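Local structure of geranyltranstransferase (Enterococcus faecalis, 3P8L) at residues D99-R103 with G104-N108; F222-R225 with D226-D230; D264-T267 with H268-E272; E290-A293 with N294-T297. The protein probably catalyses the magnesium-dependent condensation of isopentenyl diphosphate with geranyl diphosphate to give farnesyl diphosphate and release diphosphate. All coordinates share one frame; numbering follows the deposited sequence.

Interaction 1 of 4, residues D99-R103 with G104-N108; sequences DDLRR and GKPTN
R102 O has two partners: K105 N, which donates to it at 3.1 Å, and a water molecule. The water lies within bonding distance of both R102 O and P106 O, with more acceptors around it than it has protons to give. The bond from K105 N closes a tight beta hairpin, in which R102 to K105 form a type I' turn and strands 101-102 and 105-106 run antiparallel. R103 and G104 both adopt phi near 64°, a region that glycine enters readily. The second bond of the R102-K105 pair is straighter: R102 N approaches K105 O at 2.9 Å, and L101 CA adds a CA-H...O contact of 3.2 Å to that oxygen.

Beyond the strands the two arms are tied again. T107 N binds D100 O at 3.1 Å, whereas T107 OG1 donates to D99 O at 2.7 Å, tilted 26° from the carbonyl plane. A chi1 of 45° sets this hydroxyl between the backbone N and the carbonyl carbon and turns the methyl toward L101 and R102. The hairpin directly follows the first aspartate-rich segment of the polyprenyl synthase family, and R102 reaches back to it through a salt bridge from NE to D92, while R103 NH1 bonds A48 O. T107 CG2 rests 3.8 Å from R102 CB and 3.6 Å from L101 C.

Interaction 2 of 4, residues F222-R225 with D226-D230; sequences FQIR and DDLLD
Four successive amides of residues 226-229 reach back one turn to the carbonyls of residues 222-225, an i to i+4 ladder near the C-terminal end of helix 205-230. D227 N donates to Q223 O at 2.9 Å and L228 N to I224 O at 2.9 Å. The rung between L229 N and R225 O, at 3.2 Å with an N-H...O angle of 129°, is weak, so the ladder slackens toward the helix end.

Among the side chains, D226 and F222 meet on one flank. CG of F222 is anti to its N (chi1 170°) and beside the carbonyl carbon, which brings the ring toward D226, one turn on. D226 OD1 sits over one face of that ring, 3.8 Å from F222 CZ; ring and carboxylate planes are 54° apart. D226, D227 and D230 belong to the second aspartate-rich motif, DDxxD, which in this family typically holds substrate diphosphate through magnesium ions. Another flank carries R225, whose twice-bent chain brings NH1 to 3.6 Å from L229 CD1, the methyl lying at the guanidinium edge and in its plane. Its NH2 bonds Q298 O near the C-terminus, whereas R225 NH1 and D226 OD2 stay 4.8 Å apart. On the buried side I224 and L228 point the same way, CG2 of I224 lying 3.9 Å from CD1 of L228, and both pack on L266 of helix 259-283.

Interaction 3 of 4, residues D264-T267 with H268-E272; sequences DALT and HQLAE
Helix 259-283, one of the long helices of this all-alpha prenyltransferase fold, supplies a worked example of a regular helical turn with a ring folded back against it. Its backbone is evenly bonded: H268 N donates to D264 O at 3.0 Å, Q269 N to A265 O at 3.1 Å, and A271 N to T267 O at 2.9 Å. The bond from L270 N to L266 O is the straightest of these, with an N-H...O angle of 170°.

The side chain that stands out is H268. Its CG lies anti to the carbonyl carbon (chi1 -66°), which tips the imidazole back along the helix until D264 O lies over one ring face. H268 ND1 comes to 2.8 Å from D264 O, but the angle is too poor for a hydrogen bond, so this carbonyl is served by the H268 amide while the ring merely leans over it. The ring also meets the D264 side chain, where CE1 of H268 lies 4.0 Å from CB of D264. T267 turns its hydroxyl to K263 O, within the same helix.

The other side of the turn is apolar, with L266 CD1 4.4 Å from L270 CG. L266 and Q269 lie against A221 of helix 205-230, and Q269 OE1 accepts a hydrogen bond from H217 ND1 there. L266 also touches L301, and L270 touches L299 and Q300, so the C-terminal tail, too, lies against this part of the helix.

Interaction 4 of 4, residues E290-A293 with N294-T297; sequences EHLA and NLLT
A293 O takes two hydrogen bonds from a single residue, T297, one turn further along helix 289-298. The amide is the regular helical donor: T297 N reaches A293 O at 2.9 Å in the carbonyl plane. The hydroxyl comes from above that plane, T297 OG1 lying 3.1 Å from A293 O. With chi1 at -59°, OG1 sits anti to the carbonyl carbon and beside its own backbone N, so both donors converge on one oxygen and the hydroxyl proton is spent inside the helix.

The other carbonyls are served less evenly. E290 O receives N294 N at 2.8 Å. L292 O is reached only weakly by L296 N, at 3.4 Å. The rung from L295 N to H291 O is long, 3.7 Å, and L295 CG lies equally near that oxygen.

The buried H291 finds its polar partner far back in the chain, NE2 bonding the carbonyl of H8, part of the N-terminal histidine tag, while its ring meets that of F13. The leucines form the apolar side, L292 CD2 lying 4.3 Å from L295 CD1. They pack on three helices: 53-64, 205-230 (F214 and Y218), and 259-283, where L296 meets L270. Sharing of an i-4 carbonyl between amide and hydroxyl is a familiar habit of threonine within an alpha helix, here in the short C-terminal helix of the all-alpha isoprenoid synthase fold.

Overall arrangement
The four contacts follow one another along the chain, from a hairpin to three separate helices. Interaction 1 stands apart, its centre about 21 Å from that of interaction 2 and 30 Å or more from the other two. Interactions 2 and 3 touch: I224, R225 and L228 of helix 205-230 pack on A265 and L266 of helix 259-283. Interaction 3 in turn meets interaction 4, where L270 presses on L296 of helix 289-298. Interaction 1 follows the first aspartate-rich segment and interaction 2 contains the second; they approach within about 10 Å at their nearest atoms, consistent with their facing one active-site cleft, while interactions 3 and 4 belong to helical packing beside it.

Interaction 1 of 4, residues D99-R103 with G104-N108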
loop_
_atom_site.group_PDB
_atom_site.type_symbol
_atom_site.label_atom_id
_atom_site.label_comp_id
_atom_site.label_asym_id
_atom_site.label_seq_id
_atom_site.Cartn_x
_atom_site.Cartn_y
_atom_site.Cartn_z
ATOM N N ASP A 99 10.758 19.104 -4.624
ATOM C CA ASP A 99 9.928 20.298 -4.759
ATOM C C ASP A 99 9.717 20.944 -3.414
ATOM O O ASP A 99 9.399 20.257 -2.451
ATOM C CB ASP A 99 8.575 19.959 -5.379
ATOM C CG ASP A 99 8.695 19.404 -6.789
ATOM O OD1 ASP A 99 9.339 20.041 -7.634
ATOM O OD2 ASP A 99 8.124 18.325 -7.056
ATOM N N ASP A 100 9.867 22.265 -3.349
ATOM C CA ASP A 100 9.628 22.994 -2.096
ATOM C C ASP A 100 8.185 23.408 -2.010
ATOM O O ASP A 100 7.649 23.662 -0.904
ATOM C CB ASP A 100 10.505 24.257 -2.008
ATOM C CG ASP A 100 11.958 23.942 -1.728
ATOM O OD1 ASP A 100 12.761 24.891 -1.655
ATOM O OD2 ASP A 100 12.298 22.748 -1.587
ATOM N N LEU A 101 7.553 23.507 -3.174
ATOM C CA LEU A 101 6.175 23.972 -3.276
ATOM C C LEU A 101 5.345 23.071 -4.177
ATOM O O LEU A 101 5.840 22.493 -5.126
ATOM C CB LEU A 101 6.104 25.407 -3.829
ATOM C CG LEU A 101 6.799 26.514 -3.008
ATOM C CD1 LEU A 101 7.114 27.737 -3.889
ATOM C CD2 LEU A 101 5.989 26.908 -1.765
ATOM N N ARG A 102 4.069 22.984 -3.842
ATOM C CA ARG A 102 3.071 22.272 -4.619
ATOM C C ARG A 102 1.825 23.092 -4.365
ATOM O O ARG A 102 1.452 23.292 -3.200
ATOM C CB ARG A 102 2.901 20.836 -4.088
ATOM C CG ARG A 102 1.606 20.118 -4.560
ATOM C CD ARG A 102 1.669 18.607 -4.300
ATOM N NE ARG A 102 2.775 17.942 -5.000
ATOM C CZ ARG A 102 2.798 17.679 -6.307
ATOM N NH1 ARG A 102 3.840 17.050 -6.834
ATOM N NH2 ARG A 102 1.781 18.034 -7.090
ATOM N N ARG A 103 1.218 23.605 -5.437
ATOM C CA ARG A 103 -0.052 24.335 -5.344
ATOM C C ARG A 103 0.112 25.627 -4.526
ATOM O O ARG A 103 -0.738 25.967 -3.695
ATOM C CB ARG A 103 -1.119 23.434 -4.713
ATOM C CG ARG A 103 -2.498 23.647 -5.234
ATOM C CD ARG A 103 -3.055 22.391 -5.880
ATOM N NE ARG A 103 -4.310 22.678 -6.570
ATOM C CZ ARG A 103 -5.467 22.944 -5.966
ATOM N NH1 ARG A 103 -5.561 22.955 -4.642
ATOM N NH2 ARG A 103 -6.544 23.191 -6.694
ATOM N N GLY A 104 1.241 26.302 -4.730
ATOM C CA GLY A 104 1.599 27.523 -3.988
ATOM C C GLY A 104 1.819 27.370 -2.482
ATOM O O GLY A 104 1.963 28.370 -1.779
ATOM N N LYS A 105 1.841 26.121 -2.001
ATOM C CA LYS A 105 2.013 25.821 -0.582
ATOM C C LYS A 105 3.247 24.925 -0.381
ATOM O O LYS A 105 3.642 24.207 -1.288
ATOM C CB LYS A 105 0.733 25.189 -0.018
ATOM C CG LYS A 105 -0.394 26.200 0.225
ATOM C CD LYS A 105 -1.707 25.541 0.669
ATOM C CE LYS A 105 -1.489 24.514 1.777
ATOM N NZ LYS A 105 -2.721 24.270 2.591
ATOM N N PRO A 106 3.899 24.998 0.806
ATOM C CA PRO A 106 5.052 24.115 0.981
ATOM C C PRO A 106 4.680 22.638 0.947
ATOM O O PRO A 106 3.586 22.255 1.377
ATOM C CB PRO A 106 5.577 24.477 2.374
ATOM C CG PRO A 106 4.465 25.212 3.037
ATOM C CD PRO A 106 3.728 25.890 1.967
ATOM N N THR A 107 5.604 21.838 0.450
ATOM C CA THR A 107 5.419 20.404 0.301
ATOM C C THR A 107 5.506 19.755 1.662
ATOM O O THR A 107 5.981 20.382 2.627
ATOM C CB THR A 107 6.430 19.807 -0.670
ATOM O OG1 THR A 107 7.722 20.338 -0.380
ATOM C CG2 THR A 107 6.061 20.165 -2.120
ATOM N N ASN A 108 5.009 18.521 1.745
ATOM C CA ASN A 108 4.932 17.809 3.013
ATOM C C ASN A 108 6.261 17.749 3.804
ATOM O O ASN A 108 6.271 18.043 4.996
ATOM C CB ASN A 108 4.344 16.413 2.807
ATOM C CG ASN A 108 3.874 15.794 4.096
ATOM O OD1 ASN A 108 4.682 15.486 4.961
ATOM N ND2 ASN A 108 2.557 15.591 4.232
HETATM O O HOH W 1 1.622 21.504 -0.581
#

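Interaction 2 of 4, residues F222-R225 with D226-D230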
loop_
_atom_site.group_PDB
_atom_site.type_symbol
_atom_site.label_atom_id
_atom_site.label_comp_id
_atom_site.label_asym_id
_atom_site.label_seq_id
_atom_site.Cartn_x
_atom_site.Cartn_y
_atom_site.Cartn_z
ATOM N N PHE A 222 -4.143 14.057 -21.698
ATOM C CA PHE A 222 -3.897 14.871 -20.500
ATOM C C PHE A 222 -2.434 15.298 -20.442
ATOM O O PHE A 222 -2.137 16.473 -20.225
ATOM C CB PHE A 222 -4.326 14.070 -19.242
ATOM C CG PHE A 222 -3.906 14.675 -17.915
ATOM C CD1 PHE A 222 -4.539 15.816 -17.408
ATOM C CD2 PHE A 222 -2.916 14.060 -17.141
ATOM C CE1 PHE A 222 -4.163 16.363 -16.165
ATOM C CE2 PHE A 222 -2.530 14.593 -15.897
ATOM C CZ PHE A 222 -3.158 15.749 -15.407
ATOM N N GLN A 223 -1.536 14.344 -20.678
ATOM C CA GLN A 223 -0.098 14.597 -20.650
ATOM C C GLN A 223 0.389 15.453 -21.818
ATOM O O GLN A 223 1.179 16.377 -21.615
ATOM C CB GLN A 223 0.684 13.290 -20.621
ATOM C CG GLN A 223 2.067 13.439 -20.001
ATOM C CD GLN A 223 2.082 13.061 -18.533
ATOM O OE1 GLN A 223 2.214 13.917 -17.658
ATOM N NE2 GLN A 223 1.936 11.768 -18.256
ATOM N N ILE A 224 -0.077 15.143 -23.029
ATOM C CA ILE A 224 0.281 15.929 -24.215
ATOM C C ILE A 224 -0.165 17.390 -24.062
ATOM O O ILE A 224 0.586 18.303 -24.399
ATOM C CB ILE A 224 -0.275 15.301 -25.527
ATOM C CG1 ILE A 224 0.318 13.902 -25.749
ATOM C CG2 ILE A 224 0.039 16.188 -26.737
ATOM C CD1 ILE A 224 -0.470 13.032 -26.715
ATOM N N ARG A 225 -1.373 17.592 -23.531
ATOM C CA ARG A 225 -1.914 18.923 -23.211
ATOM C C ARG A 225 -1.061 19.688 -22.189
ATOM O O ARG A 225 -0.807 20.884 -22.363
ATOM C CB ARG A 225 -3.366 18.782 -22.734
ATOM C CG ARG A 225 -3.908 19.861 -21.805
ATOM C CD ARG A 225 -4.578 20.984 -22.578
ATOM N NE ARG A 225 -5.897 21.304 -22.035
ATOM C CZ ARG A 225 -6.120 22.049 -20.952
ATOM N NH1 ARG A 225 -5.115 22.574 -20.262
ATOM N NH2 ARG A 225 -7.366 22.269 -20.555
ATOM N N ASP A 226 -0.601 18.996 -21.149
ATOM C CA ASP A 226 0.243 19.614 -20.126
ATOM C C ASP A 226 1.649 19.954 -20.629
ATOM O O ASP A 226 2.202 20.997 -20.276
ATOM C CB ASP A 226 0.295 18.746 -18.864
ATOM C CG ASP A 226 -0.941 18.923 -17.974
ATOM O OD1 ASP A 226 -0.911 18.436 -16.826
ATOM O OD2 ASP A 226 -1.939 19.546 -18.413
ATOM N N ASP A 227 2.208 19.074 -21.461
ATOM C CA ASP A 227 3.507 19.293 -22.104
ATOM C C ASP A 227 3.456 20.421 -23.141
ATOM O O ASP A 227 4.448 21.114 -23.354
ATOM C CB ASP A 227 4.009 17.999 -22.763
ATOM C CG ASP A 227 4.592 17.006 -21.763
ATOM O OD1 ASP A 227 4.544 17.264 -20.540
ATOM O OD2 ASP A 227 5.105 15.957 -22.209
ATOM N N LEU A 228 2.296 20.591 -23.777
ATOM C CA LEU A 228 2.067 21.677 -24.728
ATOM C C LEU A 228 1.934 23.040 -24.048
ATOM O O LEU A 228 2.169 24.078 -24.678
ATOM C CB LEU A 228 0.824 21.398 -25.578
ATOM C CG LEU A 228 1.006 20.604 -26.872
ATOM C CD1 LEU A 228 -0.319 19.995 -27.305
ATOM C CD2 LEU A 228 1.589 21.477 -27.985
ATOM N N LEU A 229 1.554 23.037 -22.770
ATOM C CA LEU A 229 1.448 24.271 -21.994
ATOM C C LEU A 229 2.811 24.802 -21.543
ATOM O O LEU A 229 3.003 26.018 -21.447
ATOM C CB LEU A 229 0.514 24.093 -20.792
ATOM C CG LEU A 229 -0.991 23.994 -21.068
ATOM C CD1 LEU A 229 -1.746 23.773 -19.764
ATOM C CD2 LEU A 229 -1.523 25.221 -21.801
ATOM N N ASP A 230 3.744 23.886 -21.272
ATOM C CA ASP A 230 5.109 24.238 -20.870
ATOM C C ASP A 230 5.867 24.966 -21.976
ATOM O O ASP A 230 6.580 25.934 -21.711
ATOM C CB ASP A 230 5.888 22.991 -20.433
ATOM C CG ASP A 230 5.393 22.417 -19.112
ATOM O OD1 ASP A 230 4.602 23.089 -18.415
ATOM O OD2 ASP A 230 5.805 21.288 -18.768
#

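Interaction 3 of 4, residues D264-T267 with H268-E272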
loop_
_atom_site.group_PDB
_atom_site.type_symbol
_atom_site.label_atom_id
_atom_site.label_comp_id
_atom_site.label_asym_id
_atom_site.label_seq_id
_atom_site.Cartn_x
_atom_site.Cartn_y
_atom_site.Cartn_z
ATOM N N ASP A 264 -1.532 17.891 -33.079
ATOM C CA ASP A 264 -2.199 16.822 -33.809
ATOM C C ASP A 264 -2.214 15.525 -33.024
ATOM O O ASP A 264 -3.153 14.741 -33.145
ATOM C CB ASP A 264 -1.564 16.618 -35.186
ATOM C CG ASP A 264 -2.116 17.574 -36.231
ATOM O OD1 ASP A 264 -1.533 17.646 -37.332
ATOM O OD2 ASP A 264 -3.136 18.250 -35.961
ATOM N N ALA A 265 -1.183 15.300 -32.213
ATOM C CA ALA A 265 -1.167 14.152 -31.299
ATOM C C ALA A 265 -2.347 14.233 -30.319
ATOM O O ALA A 265 -3.044 13.234 -30.094
ATOM C CB ALA A 265 0.153 14.075 -30.553
ATOM N N LEU A 266 -2.574 15.437 -29.781
ATOM C CA LEU A 266 -3.688 15.725 -28.866
ATOM C C LEU A 266 -5.043 15.502 -29.532
ATOM O O LEU A 266 -5.852 14.721 -29.028
ATOM C CB LEU A 266 -3.576 17.159 -28.329
ATOM C CG LEU A 266 -4.620 17.685 -27.333
ATOM C CD1 LEU A 266 -4.764 16.755 -26.125
ATOM C CD2 LEU A 266 -4.259 19.097 -26.883
ATOM N N THR A 267 -5.257 16.164 -30.675
ATOM C CA THR A 267 -6.492 16.058 -31.466
ATOM C C THR A 267 -6.849 14.600 -31.794
ATOM O O THR A 267 -8.011 14.194 -31.653
ATOM C CB THR A 267 -6.401 16.924 -32.773
ATOM O OG1 THR A 267 -6.095 18.280 -32.429
ATOM C CG2 THR A 267 -7.710 16.906 -33.571
ATOM N N HIS A 268 -5.845 13.817 -32.199
ATOM C CA HIS A 268 -6.037 12.394 -32.500
ATOM C C HIS A 268 -6.467 11.557 -31.279
ATOM O O HIS A 268 -7.362 10.709 -31.386
ATOM C CB HIS A 268 -4.791 11.794 -33.183
ATOM C CG HIS A 268 -4.523 12.355 -34.549
ATOM N ND1 HIS A 268 -3.250 12.642 -34.998
ATOM C CD2 HIS A 268 -5.364 12.701 -35.554
ATOM C CE1 HIS A 268 -3.320 13.135 -36.223
ATOM N NE2 HIS A 268 -4.591 13.182 -36.582
ATOM N N GLN A 269 -5.850 11.805 -30.123
ATOM C CA GLN A 269 -6.273 11.123 -28.889
ATOM C C GLN A 269 -7.714 11.468 -28.525
ATOM O O GLN A 269 -8.500 10.574 -28.183
ATOM C CB GLN A 269 -5.342 11.438 -27.712
ATOM C CG GLN A 269 -3.940 10.856 -27.816
ATOM C CD GLN A 269 -3.901 9.344 -28.028
ATOM O OE1 GLN A 269 -4.698 8.582 -27.468
ATOM N NE2 GLN A 269 -2.952 8.906 -28.838
ATOM N N LEU A 270 -8.057 12.755 -28.621
ATOM C CA LEU A 270 -9.437 13.198 -28.373
ATOM C C LEU A 270 -10.417 12.525 -29.329
ATOM O O LEU A 270 -11.457 12.016 -28.896
ATOM C CB LEU A 270 -9.570 14.729 -28.430
ATOM C CG LEU A 270 -8.732 15.545 -27.440
ATOM C CD1 LEU A 270 -8.964 17.028 -27.645
ATOM C CD2 LEU A 270 -9.001 15.151 -25.980
ATOM N N ALA A 271 -10.061 12.485 -30.616
ATOM C CA ALA A 271 -10.882 11.802 -31.627
ATOM C C ALA A 271 -11.047 10.319 -31.314
ATOM O O ALA A 271 -12.143 9.761 -31.444
ATOM C CB ALA A 271 -10.288 11.995 -33.038
ATOM N N GLU A 272 -9.965 9.687 -30.871
ATOM C CA GLU A 272 -10.009 8.267 -30.527
ATOM C C GLU A 272 -10.826 8.004 -29.263
ATOM O O GLU A 272 -11.590 7.035 -29.206
ATOM C CB GLU A 272 -8.604 7.674 -30.458
ATOM C CG GLU A 272 -7.987 7.536 -31.855
ATOM C CD GLU A 272 -7.151 6.290 -32.031
ATOM O OE1 GLU A 272 -7.334 5.324 -31.260
ATOM O OE2 GLU A 272 -6.319 6.268 -32.960
#

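Interaction 4 of 4, residues E290-A293 with N294-T297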
loop_
_atom_site.group_PDB
_atom_site.type_symbol
_atom_site.label_atom_id
_atom_site.label_comp_id
_atom_site.label_asym_id
_atom_site.label_seq_id
_atom_site.Cartn_x
_atom_site.Cartn_y
_atom_site.Cartn_z
ATOM N N GLU A 290 -22.303 12.582 -22.535
ATOM C CA GLU A 290 -21.795 13.952 -22.314
ATOM C C GLU A 290 -20.899 14.048 -21.091
ATOM O O GLU A 290 -19.967 14.837 -21.087
ATOM C CB GLU A 290 -22.919 14.987 -22.177
ATOM C CG GLU A 290 -24.228 14.646 -22.870
ATOM C CD GLU A 290 -25.201 13.920 -21.946
ATOM O OE1 GLU A 290 -25.453 14.418 -20.820
ATOM O OE2 GLU A 290 -25.714 12.854 -22.354
ATOM N N HIS A 291 -21.187 13.257 -20.061
ATOM C CA HIS A 291 -20.344 13.221 -18.869
ATOM C C HIS A 291 -18.884 12.927 -19.223
ATOM O O HIS A 291 -17.992 13.700 -18.879
ATOM C CB HIS A 291 -20.884 12.248 -17.827
ATOM C CG HIS A 291 -22.024 12.800 -17.040
ATOM N ND1 HIS A 291 -21.866 13.822 -16.130
ATOM C CD2 HIS A 291 -23.344 12.492 -17.039
ATOM C CE1 HIS A 291 -23.038 14.113 -15.592
ATOM N NE2 HIS A 291 -23.948 13.314 -16.120
ATOM N N LEU A 292 -18.662 11.848 -19.960
ATOM C CA LEU A 292 -17.317 11.512 -20.382
ATOM C C LEU A 292 -16.812 12.334 -21.572
ATOM O O LEU A 292 -15.633 12.694 -21.598
ATOM C CB LEU A 292 -17.188 10.006 -20.615
ATOM C CG LEU A 292 -17.260 9.133 -19.354
ATOM C CD1 LEU A 292 -17.224 7.652 -19.716
ATOM C CD2 LEU A 292 -16.128 9.465 -18.406
ATOM N N ALA A 293 -17.698 12.663 -22.525
ATOM C CA ALA A 293 -17.336 13.541 -23.660
ATOM C C ALA A 293 -16.874 14.939 -23.255
ATOM O O ALA A 293 -15.945 15.475 -23.867
ATOM C CB ALA A 293 -18.474 13.636 -24.685
ATOM N N ASN A 294 -17.517 15.525 -22.241
ATOM C CA ASN A 294 -17.145 16.850 -21.732
ATOM C C ASN A 294 -15.730 16.870 -21.140
ATOM O O ASN A 294 -15.001 17.846 -21.277
ATOM C CB ASN A 294 -18.163 17.342 -20.691
ATOM C CG ASN A 294 -17.701 18.585 -19.959
ATOM O OD1 ASN A 294 -17.666 19.673 -20.527
ATOM N ND2 ASN A 294 -17.337 18.424 -18.692
ATOM N N LEU A 295 -15.355 15.786 -20.465
ATOM C CA LEU A 295 -13.989 15.680 -19.919
ATOM C C LEU A 295 -12.940 15.673 -21.033
ATOM O O LEU A 295 -11.882 16.281 -20.900
ATOM C CB LEU A 295 -13.840 14.456 -19.008
ATOM C CG LEU A 295 -14.593 14.523 -17.667
ATOM C CD1 LEU A 295 -14.485 13.208 -16.957
ATOM C CD2 LEU A 295 -14.105 15.649 -16.763
ATOM N N LEU A 296 -13.268 15.006 -22.137
ATOM C CA LEU A 296 -12.474 15.064 -23.366
ATOM C C LEU A 296 -12.437 16.470 -23.984
ATOM O O LEU A 296 -11.362 16.954 -24.344
ATOM C CB LEU A 296 -13.039 14.071 -24.374
ATOM C CG LEU A 296 -12.129 13.000 -24.939
ATOM C CD1 LEU A 296 -11.244 12.390 -23.865
ATOM C CD2 LEU A 296 -13.044 11.970 -25.538
ATOM N N THR A 297 -13.604 17.113 -24.089
ATOM C CA THR A 297 -13.732 18.511 -24.543
ATOM C C THR A 297 -12.845 19.482 -23.753
ATOM O O THR A 297 -12.223 20.365 -24.354
ATOM C CB THR A 297 -15.213 19.007 -24.479
ATOM O OG1 THR A 297 -16.039 18.184 -25.306
ATOM C CG2 THR A 297 -15.362 20.464 -24.937
#